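PDB 6FBM: gram-negative insecticidal protein from Chromobacterium piscinae, which is an insecticidal toxin of the MACPF and beta-tripod families and probably acts by forming pores in membranes of target insect cells. Local coordinates for residues R150-N155 with K165-Y170. Residues are numbered along the deposited sequence; the frame is centred on the assembly and turned at random.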
loop_
_atom_site.group_PDB
_atom_site.type_symbol
_atom_site.label_atom_id
_atom_site.label_comp_id
_atom_site.label_asym_id
_atom_site.label_seq_id
_atom_site.Cartn_x
_atom_site.Cartn_y
_atom_site.Cartn_z
ATOM N N ARG A 150 -37.247 17.421 -15.731
ATOM C CA ARG A 150 -37.946 18.472 -16.485
ATOM C C ARG A 150 -39.385 18.072 -16.828
ATOM O O ARG A 150 -40.306 18.882 -16.662
ATOM C CB ARG A 150 -37.202 18.865 -17.777
ATOM C CG ARG A 150 -37.932 19.916 -18.629
ATOM C CD ARG A 150 -37.307 20.198 -19.987
ATOM N NE ARG A 150 -35.956 20.728 -19.835
ATOM C CZ ARG A 150 -35.645 21.961 -19.399
ATOM N NH1 ARG A 150 -36.601 22.862 -19.061
ATOM N NH2 ARG A 150 -34.350 22.293 -19.289
ATOM N N ASP A 151 -39.575 16.837 -17.309
ATOM C CA ASP A 151 -40.901 16.379 -17.722
ATOM C C ASP A 151 -41.836 16.353 -16.514
ATOM O O ASP A 151 -42.895 16.989 -16.558
ATOM C CB ASP A 151 -40.848 15.035 -18.469
ATOM C CG ASP A 151 -40.219 15.174 -19.896
ATOM O OD1 ASP A 151 -40.031 16.305 -20.406
ATOM O OD2 ASP A 151 -39.884 14.149 -20.541
ATOM N N ASP A 152 -41.406 15.698 -15.432
ATOM C CA ASP A 152 -42.226 15.598 -14.216
ATOM C C ASP A 152 -42.510 16.952 -13.598
ATOM O O ASP A 152 -43.663 17.258 -13.277
ATOM C CB ASP A 152 -41.573 14.681 -13.164
ATOM C CG ASP A 152 -41.595 13.225 -13.563
ATOM O OD1 ASP A 152 -42.407 12.882 -14.431
ATOM O OD2 ASP A 152 -40.811 12.419 -13.021
ATOM N N LEU A 153 -41.461 17.755 -13.451
ATOM C CA LEU A 153 -41.562 19.093 -12.868
ATOM C C LEU A 153 -42.604 19.944 -13.583
ATOM O O LEU A 153 -43.402 20.601 -12.933
ATOM C CB LEU A 153 -40.200 19.784 -12.909
ATOM C CG LEU A 153 -40.099 21.230 -12.452
ATOM C CD1 LEU A 153 -40.396 21.365 -10.965
ATOM C CD2 LEU A 153 -38.706 21.749 -12.760
ATOM N N ASN A 154 -42.594 19.909 -14.914
ATOM C CA ASN A 154 -43.445 20.778 -15.732
ATOM C C ASN A 154 -44.802 20.154 -16.176
ATOM O O ASN A 154 -45.670 20.878 -16.658
ATOM C CB ASN A 154 -42.649 21.280 -16.946
ATOM C CG ASN A 154 -41.519 22.230 -16.560
ATOM O OD1 ASN A 154 -41.762 23.346 -16.096
ATOM N ND2 ASN A 154 -40.278 21.798 -16.767
ATOM N N ASN A 155 -44.971 18.837 -16.021
ATOM C CA ASN A 155 -46.242 18.152 -16.318
ATOM C C ASN A 155 -47.301 18.604 -15.309
ATOM O O ASN A 155 -47.122 18.372 -14.126
ATOM C CB ASN A 155 -46.049 16.628 -16.234
ATOM C CG ASN A 155 -47.326 15.828 -16.469
ATOM O OD1 ASN A 155 -48.423 16.364 -16.586
ATOM N ND2 ASN A 155 -47.170 14.521 -16.525
ATOM N N LYS A 165 -41.845 13.517 -3.520
ATOM C CA LYS A 165 -41.303 12.195 -3.157
ATOM C C LYS A 165 -40.153 11.785 -4.090
ATOM O O LYS A 165 -39.083 11.380 -3.622
ATOM C CB LYS A 165 -42.412 11.128 -3.121
ATOM C CG LYS A 165 -41.944 9.704 -2.817
ATOM C CD LYS A 165 -41.912 8.810 -4.046
ATOM C CE LYS A 165 -41.969 7.332 -3.630
ATOM N NZ LYS A 165 -43.270 6.862 -3.075
ATOM N N ARG A 166 -40.367 11.915 -5.398
ATOM C CA ARG A 166 -39.366 11.521 -6.400
ATOM C C ARG A 166 -38.066 12.331 -6.326
ATOM O O ARG A 166 -36.980 11.767 -6.404
ATOM C CB ARG A 166 -39.913 11.655 -7.812
ATOM C CG ARG A 166 -40.912 10.605 -8.253
ATOM C CD ARG A 166 -41.494 10.971 -9.613
ATOM N NE ARG A 166 -41.072 10.074 -10.712
ATOM C CZ ARG A 166 -41.866 9.333 -11.486
ATOM N NH1 ARG A 166 -43.179 9.423 -11.404
ATOM N NH2 ARG A 166 -41.329 8.566 -12.423
ATOM N N TYR A 167 -38.186 13.646 -6.192
ATOM C CA TYR A 167 -37.056 14.545 -6.367
ATOM C C TYR A 167 -36.606 15.308 -5.127
ATOM O O TYR A 167 -35.487 15.830 -5.107
ATOM C CB TYR A 167 -37.382 15.532 -7.493
ATOM C CG TYR A 167 -37.617 14.817 -8.796
ATOM C CD1 TYR A 167 -36.548 14.282 -9.515
ATOM C CD2 TYR A 167 -38.900 14.634 -9.285
ATOM C CE1 TYR A 167 -36.762 13.603 -10.701
ATOM C CE2 TYR A 167 -39.118 13.947 -10.457
ATOM C CZ TYR A 167 -38.047 13.424 -11.158
ATOM O OH TYR A 167 -38.262 12.756 -12.332
ATOM N N GLY A 168 -37.455 15.363 -4.108
ATOM C CA GLY A 168 -37.278 16.288 -2.993
ATOM C C GLY A 168 -37.858 17.653 -3.320
ATOM O O GLY A 168 -37.785 18.099 -4.465
ATOM N N PRO A 169 -38.446 18.326 -2.331
ATOM C CA PRO A 169 -38.969 19.666 -2.591
ATOM C C PRO A 169 -37.878 20.740 -2.703
ATOM O O PRO A 169 -38.130 21.803 -3.291
ATOM C CB PRO A 169 -39.848 19.940 -1.377
ATOM C CG PRO A 169 -39.201 19.149 -0.275
ATOM C CD PRO A 169 -38.601 17.927 -0.915
ATOM N N TYR A 170 -36.699 20.472 -2.120
ATOM C CA TYR A 170 -35.582 21.390 -2.185
ATOM C C TYR A 170 -34.368 20.647 -2.680
ATOM O O TYR A 170 -34.283 19.442 -2.518
ATOM C CB TYR A 170 -35.298 21.965 -0.808
ATOM C CG TYR A 170 -36.221 23.071 -0.409
ATOM C CD1 TYR A 170 -37.512 22.817 0.040
ATOM C CD2 TYR A 170 -35.805 24.381 -0.487
ATOM C CE1 TYR A 170 -38.354 23.848 0.399
ATOM C CE2 TYR A 170 -36.645 25.429 -0.132
ATOM C CZ TYR A 170 -37.910 25.159 0.314
ATOM O OH TYR A 170 -38.706 26.210 0.660
#
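Asp152, on helix 147-154, meets Arg166 and Tyr167 at the end of helix 160-167, joining two consecutive helices of the MACPF domain in a helix-loop-helix pair whose second member leads into strand 170-177 of the antiparallel sheet. Two residues before it, the CB of Arg150 points away from the second helix. The carbonyl oxygen of Arg150 takes the N-H of Asn154 and also the side-chain ND2 of Asn154, which arrive from opposite faces of the carbonyl plane, while its guanidinium reaches back to the carbonyl of Arg142.

At Asp152 one carboxylate oxygen carries both polar contacts. Tyr167 OH donates to Asp152 OD2 at 2.7 Å, on the anti side of the carboxylate and 29° out of its plane; the oxygen lies at the edge of the phenol ring, and Asp152 CB comes within 3.7 Å of Tyr167 CE2. With CG anti to its carbonyl carbon (chi1 -61°), Tyr167 turns its ring across helix 147-154, bringing the hydroxyl to Asp152 and the ring against Phe149. Asp152 OD2 is further paired with Arg166, 3.3 Å from Arg166 NE; it lies over one face of the guanidinium, well off its plane, so the attraction is electrostatic without a directed hydrogen bond. Arg166 NH1 has its stronger partner in Glu162, one turn earlier. Asp152 therefore holds a tyrosine hydroxyl while probably sharing the arginine's charge with Glu162.

Next, Leu153 packs on Leu163 of the second helix, and Asn154 OD1 accepts from the backbone N of Asp288.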